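Local coordinates for protein THB11 (Chlamydomonas reinhardtii, PDB 6TD7) that binds heme b in the truncated-hemoglobin domain of a longer protein and probably binds oxygen at the heme iron, at residues Ser76-Ile79 with Ile85-Arg88; Lys100-Ala105 with Gly117-Arg122. One frame throughout, in Å; residues are numbered along the deposited sequence.

The two contacts lie on opposite sides of the chain's centre, their own centres about 22 Å apart, and they do not touch. Contact 1 stays within a single helix, 77-88, which carries the axial heme ligand His81; it is the more superficial, about 14 Å from the chain's centre, with one buried and one exposed residue among three touching. Its chemistry is mostly polar, an arginine, a lysine and a water beside one isoleucine. Contact 2 joins successive helices, 92-108 and 113-123, about 9 Å from the centre, with two of four touching residues buried and none exposed. There phenylalanine, valine and methionine meet without a hydrogen bond, while Glu104 and Glu118 form salt bridges with Lys34 and Arg17.

Contact 1. Residues Ser76-Ile79 with Ile85-Arg88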
# COMPACT_ATOMS: atom_id res chain seq x y z
N SER A 76 6.46 -11.73 -3.16
CA SER A 76 5.29 -11.64 -4.02
C SER A 76 4.07 -11.16 -3.24
O SER A 76 3.68 -11.76 -2.24
CB SER A 76 5.00 -13.01 -4.64
OG SER A 76 3.62 -13.18 -4.89
N VAL A 77 3.44 -10.08 -3.73
CA VAL A 77 2.30 -9.54 -3.00
C VAL A 77 1.07 -10.44 -3.11
O VAL A 77 0.21 -10.43 -2.23
CB VAL A 77 1.95 -8.11 -3.48
CG1 VAL A 77 2.93 -7.11 -2.91
CG2 VAL A 77 1.88 -8.05 -5.00
N ARG A 78 0.94 -11.21 -4.20
CA ARG A 78 -0.15 -12.17 -4.26
C ARG A 78 -0.02 -13.20 -3.14
O ARG A 78 -0.99 -13.51 -2.44
CB ARG A 78 -0.20 -12.88 -5.61
CG ARG A 78 -1.27 -13.98 -5.65
CD ARG A 78 -1.79 -14.24 -7.06
NE ARG A 78 -2.74 -15.36 -7.09
CZ ARG A 78 -4.06 -15.24 -6.94
NH1 ARG A 78 -4.61 -14.06 -6.73
NH2 ARG A 78 -4.83 -16.32 -7.00
N ILE A 79 1.18 -13.75 -2.97
CA ILE A 79 1.41 -14.72 -1.90
C ILE A 79 1.06 -14.11 -0.55
O ILE A 79 0.39 -14.73 0.28
CB ILE A 79 2.86 -15.22 -1.94
CG1 ILE A 79 3.10 -16.07 -3.19
CG2 ILE A 79 3.19 -15.98 -0.67
CD1 ILE A 79 2.21 -17.29 -3.30
N ILE A 85 -7.45 -13.61 0.54
CA ILE A 85 -8.17 -13.83 -0.72
C ILE A 85 -8.99 -15.11 -0.63
O ILE A 85 -10.22 -15.10 -0.77
CB ILE A 85 -7.20 -13.88 -1.91
CG1 ILE A 85 -6.62 -12.49 -2.18
CG2 ILE A 85 -7.90 -14.43 -3.16
CD1 ILE A 85 -5.54 -12.46 -3.25
N LYS A 86 -8.32 -16.24 -0.38
CA LYS A 86 -8.99 -17.54 -0.44
C LYS A 86 -9.91 -17.76 0.76
O LYS A 86 -10.97 -18.39 0.63
CB LYS A 86 -7.95 -18.66 -0.52
CG LYS A 86 -7.13 -18.66 -1.80
CD LYS A 86 -7.98 -19.17 -2.97
CE LYS A 86 -7.63 -18.48 -4.28
NZ LYS A 86 -8.87 -18.00 -4.97
N GLN A 87 -9.52 -17.27 1.93
CA GLN A 87 -10.30 -17.55 3.13
C GLN A 87 -11.40 -16.52 3.38
O GLN A 87 -12.46 -16.89 3.88
CB GLN A 87 -9.38 -17.65 4.34
CG GLN A 87 -8.39 -18.80 4.23
CD GLN A 87 -7.40 -18.85 5.38
OE1 GLN A 87 -7.60 -18.21 6.42
NE2 GLN A 87 -6.33 -19.61 5.21
N ARG A 88 -11.18 -15.26 3.01
CA ARG A 88 -12.10 -14.18 3.35
C ARG A 88 -12.60 -13.39 2.15
O ARG A 88 -13.38 -12.44 2.34
CB ARG A 88 -11.44 -13.23 4.35
CG ARG A 88 -10.66 -13.96 5.43
CD ARG A 88 -10.38 -13.09 6.63
NE ARG A 88 -9.61 -13.80 7.64
CZ ARG A 88 -9.20 -13.27 8.78
NH1 ARG A 88 -9.48 -12.01 9.07
NH2 ARG A 88 -8.49 -14.00 9.63
O HOH W 1 -7.55 -15.85 -6.59
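Arg78 reaches along its own helix, 77-88, to meet Ile85 and Lys86 two turns later, although the nearest CA pair, Arg78 and Ile85, is 8.9 Å apart. The distance is bridged by the arginine chain. From CB, CG is set anti to the backbone N (chi1 175°), and the chain stays extended through CD to NE. Across this contact it is the guanidinium group that does the touching. NE forms a salt bridge with Asp137 OD2. NH1 combines two roles: it donates to the carbonyl O of Ile130, and Arg78 NH1 lies 3.9 Å from CD1 of Ile85, whose side chain runs at about a right angle to the arginine. Arg78 NH2, the other terminal nitrogen, donates to a water 2.8 Å away that sits at the edge of the guanidinium, in its plane. The same water accepts from NZ of Lys86 at 3.0 Å, so one oxygen links two cationic groups. Without direct contact, the like charges Arg78 NH2 and Lys86 NZ stand 4.8 Å apart; the shared water and the carboxylate of Asp137 may soften that proximity. The lysine methylene CE of Lys86 is the more distant neighbour, 4.5 Å from Arg78 NH2. At the start of the helix Ser76 is the N-cap: its OG accepts from Ile79 N at 3.2 Å, with a nearly straight N-H...O angle of 173°. This is the proximal heme helix, where Val77 O hydrogen-bonds to ND1 of the iron ligand His81, a second-shell bond that would orient the imidazole. On its flank lies helix 125-131: Val77 packs on Tyr126, Ala129 and Ile130, and Ile85 also rests on Ile130, so helix 125-131 touches the proximal helix at both Val77 and Ile85.

Contact 2. Residues Lys100-Ala105 with Gly117-Arg122; sequences KYFEEA and GEVMRR
Phe102 packs against Val119 and Met120 where helices 92-108 and 113-123 pair in antiparallel fashion, the G/H pair of the truncated-globin fold. The evidence is that the axes of segments 100-105 and 117-122 run at 155° between their N-to-C directions and approach to 10.7 Å. Glu103 and Met120 are the nearest CA pair. With CG anti to its backbone N (chi1 -163°), Phe102 extends its ring toward the second helix, where two neighbours approach it obliquely, touching different atoms. CG1 of Val119 meets Phe102 CE1 at 4.0 Å, the two side chains crossing at about a right angle. Met120, bent at chi2 and chi3, brings SD to 4.0 Å from Phe102 CD1. The Met120 SD lies 5.3 Å from the centroid of the Phe102 ring and 69° off the ring normal, a Met-aromatic contact. Beyond this pair, Phe31 of helix 21-36 meets the Phe102 ring edge-to-face, while Phe65 touches both Phe102 and Val119. The Phe102 side chain is about 6 Å from the bound heme, nearest atoms, so the contact lies on the heme side of the helix pair. Met120 SD also reaches the flank of Glu103, 4.3 Å from its CB.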
# COMPACT_ATOMS: atom_id res chain seq x y z
N LYS A 100 -7.36 4.21 -2.45
CA LYS A 100 -8.01 5.47 -2.11
C LYS A 100 -7.46 6.01 -0.79
O LYS A 100 -7.14 7.20 -0.68
CB LYS A 100 -9.52 5.26 -2.02
CG LYS A 100 -10.34 6.51 -1.64
CD LYS A 100 -11.29 6.24 -0.46
CE LYS A 100 -12.66 6.86 -0.68
NZ LYS A 100 -13.07 7.74 0.46
N TYR A 101 -7.33 5.15 0.22
CA TYR A 101 -6.90 5.60 1.53
C TYR A 101 -5.43 6.02 1.54
O TYR A 101 -5.06 6.95 2.27
CB TYR A 101 -7.14 4.50 2.56
CG TYR A 101 -8.59 4.32 2.93
CD1 TYR A 101 -9.43 5.41 3.09
CD2 TYR A 101 -9.12 3.05 3.13
CE1 TYR A 101 -10.75 5.24 3.44
CE2 TYR A 101 -10.44 2.88 3.48
CZ TYR A 101 -11.25 3.98 3.63
OH TYR A 101 -12.57 3.82 3.97
N PHE A 102 -4.59 5.35 0.76
CA PHE A 102 -3.20 5.78 0.67
C PHE A 102 -3.11 7.15 0.02
O PHE A 102 -2.34 8.02 0.46
CB PHE A 102 -2.38 4.76 -0.11
CG PHE A 102 -0.90 4.90 0.09
CD1 PHE A 102 -0.17 5.76 -0.71
CD2 PHE A 102 -0.25 4.16 1.07
CE1 PHE A 102 1.19 5.89 -0.53
CE2 PHE A 102 1.11 4.29 1.25
CZ PHE A 102 1.83 5.15 0.45
N GLU A 103 -3.91 7.37 -1.02
CA GLU A 103 -3.97 8.67 -1.67
C GLU A 103 -4.52 9.74 -0.74
O GLU A 103 -4.02 10.88 -0.72
CB GLU A 103 -4.82 8.57 -2.94
CG GLU A 103 -4.97 9.86 -3.72
CD GLU A 103 -6.03 9.76 -4.80
OE1 GLU A 103 -5.77 10.21 -5.93
OE2 GLU A 103 -7.12 9.22 -4.51
N GLU A 104 -5.56 9.41 0.02
CA GLU A 104 -6.11 10.36 0.99
C GLU A 104 -5.06 10.75 2.03
O GLU A 104 -4.96 11.92 2.41
CB GLU A 104 -7.33 9.77 1.69
CG GLU A 104 -8.57 9.66 0.82
CD GLU A 104 -9.79 9.16 1.58
OE1 GLU A 104 -10.87 9.11 0.97
OE2 GLU A 104 -9.67 8.83 2.79
N ALA A 105 -4.30 9.77 2.51
CA ALA A 105 -3.25 10.05 3.49
C ALA A 105 -2.23 11.04 2.93
O ALA A 105 -1.81 11.97 3.63
CB ALA A 105 -2.57 8.75 3.91
N GLY A 117 -0.01 11.37 -7.96
CA GLY A 117 -0.20 10.58 -9.17
C GLY A 117 1.01 9.74 -9.50
O GLY A 117 0.89 8.58 -9.90
N GLU A 118 2.21 10.31 -9.32
CA GLU A 118 3.44 9.56 -9.55
C GLU A 118 3.52 8.34 -8.64
O GLU A 118 3.82 7.23 -9.10
CB GLU A 118 4.63 10.49 -9.33
CG GLU A 118 6.00 9.86 -9.49
CD GLU A 118 7.11 10.83 -9.16
OE1 GLU A 118 6.82 12.05 -9.10
OE2 GLU A 118 8.26 10.40 -8.95
N VAL A 119 3.27 8.53 -7.34
CA VAL A 119 3.30 7.42 -6.39
C VAL A 119 2.22 6.40 -6.72
O VAL A 119 2.47 5.19 -6.73
CB VAL A 119 3.14 7.96 -4.95
CG1 VAL A 119 2.97 6.82 -3.95
CG2 VAL A 119 4.33 8.81 -4.59
N MET A 120 0.99 6.86 -6.98
CA MET A 120 -0.08 5.90 -7.24
C MET A 120 0.16 5.13 -8.54
O MET A 120 -0.25 3.97 -8.65
CB MET A 120 -1.44 6.59 -7.27
CG MET A 120 -1.83 7.27 -5.96
SD MET A 120 -1.48 6.29 -4.48
CE MET A 120 -2.57 4.89 -4.76
N ARG A 121 0.81 5.74 -9.54
CA ARG A 121 1.11 5.01 -10.76
C ARG A 121 2.12 3.89 -10.51
O ARG A 121 2.05 2.84 -11.15
CB ARG A 121 1.63 5.95 -11.85
CG ARG A 121 0.51 6.62 -12.65
CD ARG A 121 1.04 7.40 -13.86
NE ARG A 121 1.97 8.45 -13.46
CZ ARG A 121 1.61 9.68 -13.10
NH1 ARG A 121 0.34 10.04 -13.10
NH2 ARG A 121 2.55 10.54 -12.74
N ARG A 122 3.04 4.10 -9.57
CA ARG A 122 3.99 3.04 -9.22
C ARG A 122 3.30 1.89 -8.50
O ARG A 122 3.73 0.74 -8.61
CB ARG A 122 5.09 3.60 -8.34
CG ARG A 122 6.37 3.91 -9.06
CD ARG A 122 7.50 4.11 -8.06
NE ARG A 122 8.67 3.35 -8.44
CZ ARG A 122 9.87 3.48 -7.88
NH1 ARG A 122 10.05 4.36 -6.90
NH2 ARG A 122 10.88 2.74 -8.31